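PDB 3EC9: SnoaL-like domain-containing protein from Burkholderia thailandensis E264, which is of unknown function but has the NTF2-like, SnoaL-like fold, a cone-shaped alpha+beta scaffold that in this family often encloses a small-molecule pocket. Local coordinates for the interface of chains A and B. Coordinates in Å, arbitrary orientation; residue numbers count along the deposited sequence, not the author numbering. Chains: chain A/B, uncharacterized NTF2-like protein.

Contact 1: the interface of chains A and B. Residues chain A 48, 131-132, 135; chain B 131-132, 135.
With OG1 of A:Thr131 set between its own backbone N and carbonyl carbon (chi1 50°), the hydroxyl points across the two-fold axis at B:Leu132, and B:Thr131 returns the same gesture towards A:Leu132. Both threonines begin a C-terminal helix, 131-138 in chain A and 131-137 in chain B, so the two helices meet start to start. The amide of B:Leu132 donates to A:Thr131 OG1 at 2.9 Å, nearly straight at the hydrogen (167°). In the reciprocal bond, A:Leu132 N also lies 2.9 Å from B:Thr131 OG1. First-turn amides have no acceptor within their own helix, and here the hydroxyl of the other subunit supplies one, in the manner of an N-cap exchanged between chains. A:Thr131 OG1 lies 3.2 Å from B:Thr131 N as well, which fits a second, longer hydrogen bond from the neighbouring amide. If so, two successive N-H groups share the oxygen, as they would in the twin, and the helix starts may polarise it.

The leucines flank this polar exchange on one side with hydrocarbon. CG of each stands anti to the backbone N (chi1 179° in B:Leu132), and the two side chains cross at about a right angle, meeting tip to tip through their CD1 methyls. A:Leu132 CD1 also reaches the B:Ala135 methyl, and B:Leu132 CD1 that of A:Ala135, one turn further along the helix. Beside the hydroxyl, B:Leu132 CB packs against A:Thr131 CB at 3.8 Å. The other branch of B:Leu132 turns away from the helix pair towards the loop of A:Gly48, where CD2 lies 3.4 Å from the glycine carbonyl O.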
ATOM      1  N   GLY A  48      -4.666  10.541   2.643  1.00  8.44           N
ATOM      2  CA  GLY A  48      -5.059  11.272   1.420  1.00  8.32           C
ATOM      3  C   GLY A  48      -6.359  10.813   0.744  1.00  9.51           C
ATOM      4  O   GLY A  48      -6.811  11.399  -0.259  1.00 10.92           O
ATOM      5  N   THR A 131      -3.946   7.678  -3.691  1.00  9.34           N
ATOM      6  CA  THR A 131      -4.830   8.776  -3.331  1.00  9.83           C
ATOM      7  C   THR A 131      -4.845   9.921  -4.344  1.00  9.13           C
ATOM      8  O   THR A 131      -5.853  10.603  -4.469  1.00 12.25           O
ATOM      9  CB  THR A 131      -4.450   9.268  -1.950  1.00  9.42           C
ATOM     10  OG1 THR A 131      -3.033   9.490  -1.916  1.00  8.96           O
ATOM     11  CG2 THR A 131      -4.888   8.254  -0.871  1.00  8.50           C
ATOM     12  N   LEU A 132      -3.752  10.112  -5.075  1.00  9.67           N
ATOM     13  CA  LEU A 132      -3.739  11.105  -6.177  1.00  9.79           C
ATOM     14  C   LEU A 132      -4.714  10.739  -7.300  1.00 11.33           C
ATOM     15  O   LEU A 132      -5.473  11.605  -7.767  1.00 12.70           O
ATOM     16  CB  LEU A 132      -2.351  11.295  -6.764  1.00 10.91           C
ATOM     17  CG  LEU A 132      -2.298  12.360  -7.849  1.00 10.52           C
ATOM     18  CD1 LEU A 132      -2.743  13.764  -7.345  1.00 12.29           C
ATOM     19  CD2 LEU A 132      -0.899  12.401  -8.530  1.00 10.56           C
ATOM     20  N   ALA A 135      -8.211  11.338  -6.058  1.00 11.58           N
ATOM     21  CA  ALA A 135      -8.400  12.802  -5.972  1.00 13.70           C
ATOM     22  C   ALA A 135      -8.653  13.448  -7.343  1.00 14.26           C
ATOM     23  O   ALA A 135      -9.464  14.378  -7.488  1.00 16.87           O
ATOM     24  CB  ALA A 135      -7.178  13.449  -5.313  1.00 16.10           C
TER
ATOM     25  N   THR B 131       0.047   9.002  -2.577  1.00  8.51           N
ATOM     26  CA  THR B 131       0.486   9.839  -3.678  1.00  8.43           C
ATOM     27  C   THR B 131      -0.060  11.270  -3.653  1.00  8.34           C
ATOM     28  O   THR B 131       0.584  12.206  -4.149  1.00 10.35           O
ATOM     29  CB  THR B 131       0.168   9.116  -5.005  1.00  9.11           C
ATOM     30  OG1 THR B 131      -1.195   8.753  -4.989  1.00  9.42           O
ATOM     31  CG2 THR B 131       1.035   7.846  -5.165  1.00  9.06           C
ATOM     32  N   LEU B 132      -1.248  11.463  -3.079  1.00  9.45           N
ATOM     33  CA  LEU B 132      -1.789  12.823  -2.947  1.00 10.31           C
ATOM     34  C   LEU B 132      -0.896  13.657  -2.008  1.00 11.21           C
ATOM     35  O   LEU B 132      -0.572  14.789  -2.314  1.00 11.78           O
ATOM     36  CB  LEU B 132      -3.229  12.814  -2.440  1.00 13.11           C
ATOM     37  CG  LEU B 132      -3.857  14.184  -2.261  1.00 11.88           C
ATOM     38  CD1 LEU B 132      -3.972  14.888  -3.637  1.00 10.33           C
ATOM     39  CD2 LEU B 132      -5.229  14.103  -1.558  1.00 11.54           C
ATOM     40  N   ALA B 135       2.285  14.541  -3.811  1.00 12.54           N
ATOM     41  CA  ALA B 135       1.903  15.546  -4.799  1.00 14.34           C
ATOM     42  C   ALA B 135       1.670  16.949  -4.185  1.00 15.11           C
ATOM     43  O   ALA B 135       2.021  17.969  -4.794  1.00 16.92           O
ATOM     44  CB  ALA B 135       0.664  15.061  -5.593  1.00 14.02           C
TER

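Contact 2: the interface of chains A and B. Residues chain A 46, 110-112, 128-129; chain B 46, 110-112, 128-129.
A:Thr129 and B:Thr129 end extended strands (121-129) that face each other across the two-fold axis, their backbone carbonyls so near that the two O atoms stand 3.0 Å apart, an unfavourable approach of two acceptors with no bond between them. Beside them the side chains of A:Phe128 and B:Phe128 swap over. Each has CG anti to its carbonyl carbon (chi1 -54° in both), which carries the ring across to strand 106-118 of the other chain. There the B:Ala112 methyl sits over the middle of one face of the A:Phe128 ring, with CB 3.8 Å from the ring centroid, a CH-pi contact repeated by A:Ala112 on B:Phe128. The ring's CD2 and CE2 side slides along the partner's main chain: A:Phe128 CD2 is 3.6 Å from B:Ala112 N, and CE2 packs on the carbonyl carbon of B:Val111. A:Ala112 O lies in plane at the edge of the A:Phe128 ring, and B:Ala112 O likewise for B:Phe128. Nearer the axis the two phenylalanines touch back to back, their CB atoms 3.8 Å apart.

Selenomethionine A:Met46 comes from a loop and bends at chi3, bringing its CE methyl 3.5 Å from B:Arg110 O and against the main chain of B:Thr129. The B:Arg110 carbonyl is held within its own subunit, accepting from B:Thr129 OG1 at 2.8 Å, with the hydroxyl tilted 30° from the carbonyl plane. The threonine thereby ties the two neighbouring strands together beneath the methyl. Of B:Arg110, the aliphatic CB borders the A:Phe128 ring at CE2.

The patch joins the two sheets through apolar side chains laid on backbone, and, as sheet-to-sheet pairing is common among NTF2-like proteins, it probably helps hold a biological dimer.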
HETATM    1  N   MSE A  46      -6.540   5.671   4.391  1.00  9.65           N
HETATM    2  CA  MSE A  46      -5.288   6.413   4.187  1.00  9.15           C
HETATM    3  C   MSE A  46      -5.536   7.911   4.278  1.00  9.26           C
HETATM    4  O   MSE A  46      -6.587   8.384   3.901  1.00  8.41           O
HETATM    5  CB  MSE A  46      -4.672   6.050   2.834  1.00 10.37           C
HETATM    6  CG  MSE A  46      -3.300   6.557   2.687  1.00 12.14           C
HETATM    7 SE   MSE A  46      -2.450   5.951   1.070  0.75  7.24          SE
HETATM    8  CE  MSE A  46      -0.831   5.028   1.748  1.00 12.52           C
ATOM      9  N   ARG A 110      -4.377   1.007  -7.905  1.00  8.86           N
ATOM     10  CA  ARG A 110      -3.964  -0.095  -7.074  1.00  7.18           C
ATOM     11  C   ARG A 110      -4.187   0.212  -5.598  1.00  8.40           C
ATOM     12  O   ARG A 110      -4.262   1.386  -5.158  1.00 11.27           O
ATOM     13  CB  ARG A 110      -2.486  -0.464  -7.301  1.00  9.22           C
ATOM     14  CG  ARG A 110      -2.203  -0.926  -8.689  1.00 11.10           C
ATOM     15  CD  ARG A 110      -2.591  -2.318  -8.870  1.00 11.47           C
ATOM     16  NE  ARG A 110      -1.643  -3.254  -8.273  1.00 12.59           N
ATOM     17  CZ  ARG A 110      -1.874  -4.542  -8.119  1.00 15.47           C
ATOM     18  NH1 ARG A 110      -3.073  -5.022  -8.384  1.00 16.00           N
ATOM     19  NH2 ARG A 110      -0.901  -5.351  -7.713  1.00 14.74           N
ATOM     20  N   VAL A 111      -4.246  -0.861  -4.820  1.00  9.31           N
ATOM     21  CA  VAL A 111      -4.405  -0.788  -3.389  1.00  8.76           C
ATOM     22  C   VAL A 111      -3.881  -2.038  -2.716  1.00  9.00           C
ATOM     23  O   VAL A 111      -3.995  -3.152  -3.248  1.00  9.07           O
ATOM     24  CB  VAL A 111      -5.903  -0.545  -2.950  1.00  9.15           C
ATOM     25  CG1 VAL A 111      -6.877  -1.592  -3.586  1.00 10.83           C
ATOM     26  CG2 VAL A 111      -6.051  -0.502  -1.371  1.00 11.21           C
ATOM     27  N   ALA A 112      -3.303  -1.834  -1.534  1.00  8.62           N
ATOM     28  CA  ALA A 112      -2.963  -2.903  -0.618  1.00  9.11           C
ATOM     29  C   ALA A 112      -3.676  -2.632   0.726  1.00  9.91           C
ATOM     30  O   ALA A 112      -3.808  -1.470   1.146  1.00  9.53           O
ATOM     31  CB  ALA A 112      -1.437  -2.996  -0.400  1.00  8.87           C
ATOM     32  N   PHE A 128      -3.669   1.269   1.854  1.00 10.99           N
ATOM     33  CA  PHE A 128      -2.599   1.946   1.132  1.00 10.26           C
ATOM     34  C   PHE A 128      -2.974   2.010  -0.345  1.00  8.71           C
ATOM     35  O   PHE A 128      -2.964   0.971  -1.027  1.00  9.51           O
ATOM     36  CB  PHE A 128      -1.266   1.187   1.287  1.00 10.77           C
ATOM     37  CG  PHE A 128      -0.862   0.931   2.738  1.00  9.34           C
ATOM     38  CD1 PHE A 128      -1.380  -0.134   3.462  1.00 10.83           C
ATOM     39  CD2 PHE A 128       0.087   1.765   3.343  1.00 11.67           C
ATOM     40  CE1 PHE A 128      -0.972  -0.315   4.786  1.00  9.86           C
ATOM     41  CE2 PHE A 128       0.498   1.550   4.611  1.00 11.39           C
ATOM     42  CZ  PHE A 128      -0.030   0.503   5.327  1.00 11.20           C
ATOM     43  N   THR A 129      -3.395   3.178  -0.819  1.00  7.38           N
ATOM     44  CA  THR A 129      -3.920   3.322  -2.170  1.00  8.84           C
ATOM     45  C   THR A 129      -3.445   4.599  -2.836  1.00  8.35           C
ATOM     46  O   THR A 129      -2.838   5.470  -2.186  1.00  8.62           O
ATOM     47  CB  THR A 129      -5.460   3.205  -2.198  1.00 11.51           C
ATOM     48  OG1 THR A 129      -5.924   2.989  -3.560  1.00  9.13           O
ATOM     49  CG2 THR A 129      -6.143   4.448  -1.625  1.00 10.67           C
TER
HETATM   50  N   MSE B  46       4.381   3.363  -7.799  1.00  8.51           N
HETATM   51  CA  MSE B  46       2.953   3.565  -7.986  1.00  8.76           C
HETATM   52  C   MSE B  46       2.604   4.612  -9.056  1.00  8.81           C
HETATM   53  O   MSE B  46       3.290   5.597  -9.194  1.00 10.09           O
HETATM   54  CB  MSE B  46       2.315   3.952  -6.651  1.00 10.10           C
HETATM   55  CG  MSE B  46       0.858   3.920  -6.660  1.00 11.44           C
HETATM   56 SE   MSE B  46       0.014   4.219  -4.897  0.75  7.58          SE
HETATM   57  CE  MSE B  46      -0.934   2.535  -4.540  1.00 10.99           C
ATOM     58  N   ARG B 110       2.314   7.417   4.759  1.00 10.23           N
ATOM     59  CA  ARG B 110       2.475   5.984   4.882  1.00  8.02           C
ATOM     60  C   ARG B 110       2.789   5.325   3.561  1.00  9.63           C
ATOM     61  O   ARG B 110       2.484   5.845   2.464  1.00 10.10           O
ATOM     62  CB  ARG B 110       1.214   5.377   5.499  1.00  9.51           C
ATOM     63  CG  ARG B 110       0.925   5.852   6.950  1.00 11.05           C
ATOM     64  CD  ARG B 110       1.820   5.181   7.899  1.00 11.60           C
ATOM     65  NE  ARG B 110       1.364   3.828   8.222  1.00 14.35           N
ATOM     66  CZ  ARG B 110       2.096   2.923   8.863  1.00 15.05           C
ATOM     67  NH1 ARG B 110       3.365   3.170   9.157  1.00 15.71           N
ATOM     68  NH2 ARG B 110       1.566   1.764   9.219  1.00 12.77           N
ATOM     69  N   VAL B 111       3.383   4.145   3.655  1.00  9.26           N
ATOM     70  CA  VAL B 111       3.721   3.357   2.482  1.00  9.76           C
ATOM     71  C   VAL B 111       3.764   1.880   2.866  1.00  9.92           C
ATOM     72  O   VAL B 111       4.205   1.521   3.964  1.00  9.99           O
ATOM     73  CB  VAL B 111       5.054   3.785   1.807  1.00  8.61           C
ATOM     74  CG1 VAL B 111       6.223   3.800   2.783  1.00  9.77           C
ATOM     75  CG2 VAL B 111       5.330   2.876   0.574  1.00 11.76           C
ATOM     76  N   ALA B 112       3.286   1.033   1.954  1.00 10.32           N
ATOM     77  CA  ALA B 112       3.539  -0.395   1.990  1.00  9.90           C
ATOM     78  C   ALA B 112       4.262  -0.813   0.699  1.00  9.52           C
ATOM     79  O   ALA B 112       3.986  -0.258  -0.409  1.00 11.13           O
ATOM     80  CB  ALA B 112       2.240  -1.205   2.156  1.00 10.68           C
ATOM     81  N   PHE B 128       2.986   1.063  -2.653  1.00  9.30           N
ATOM     82  CA  PHE B 128       1.645   1.563  -2.398  1.00  8.60           C
ATOM     83  C   PHE B 128       1.743   2.708  -1.386  1.00  8.77           C
ATOM     84  O   PHE B 128       1.954   2.463  -0.206  1.00 10.20           O
ATOM     85  CB  PHE B 128       0.720   0.478  -1.827  1.00 10.21           C
ATOM     86  CG  PHE B 128       0.635  -0.792  -2.662  1.00 10.61           C
ATOM     87  CD1 PHE B 128       1.650  -1.705  -2.611  1.00 12.92           C
ATOM     88  CD2 PHE B 128      -0.449  -1.024  -3.496  1.00 11.46           C
ATOM     89  CE1 PHE B 128       1.586  -2.864  -3.387  1.00 10.30           C
ATOM     90  CE2 PHE B 128      -0.536  -2.173  -4.266  1.00 10.64           C
ATOM     91  CZ  PHE B 128       0.498  -3.101  -4.222  1.00 12.68           C
ATOM     92  N   THR B 129       1.662   3.965  -1.823  1.00  8.56           N
ATOM     93  CA  THR B 129       1.863   5.109  -0.954  1.00  8.44           C
ATOM     94  C   THR B 129       0.861   6.222  -1.191  1.00  7.71           C
ATOM     95  O   THR B 129       0.061   6.172  -2.145  1.00  8.67           O
ATOM     96  CB  THR B 129       3.310   5.625  -1.061  1.00  9.19           C
ATOM     97  OG1 THR B 129       3.636   6.505   0.040  1.00  9.71           O
ATOM     98  CG2 THR B 129       3.562   6.313  -2.405  1.00 10.22           C
TER

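Contact 1 and contact 2 lie side by side on the same two-fold interface, the centres of their C-alpha atoms about 10 Å apart. No residue belongs to both, yet the chain runs directly from one to the other: strand 121-129, with its neighbour 106-118, contributes to contact 2, and helix 131-138 of chain A, or 131-137 of chain B, begins contact 1 two residues later. The loop after strand 41-45 likewise serves both, through A:Met46 and B:Met46 in contact 2 and A:Gly48 in contact 1. The sheets and C-terminal helices are therefore likely fixed together, with polar capping complementing the mainly apolar sheet contact in a probable dimer.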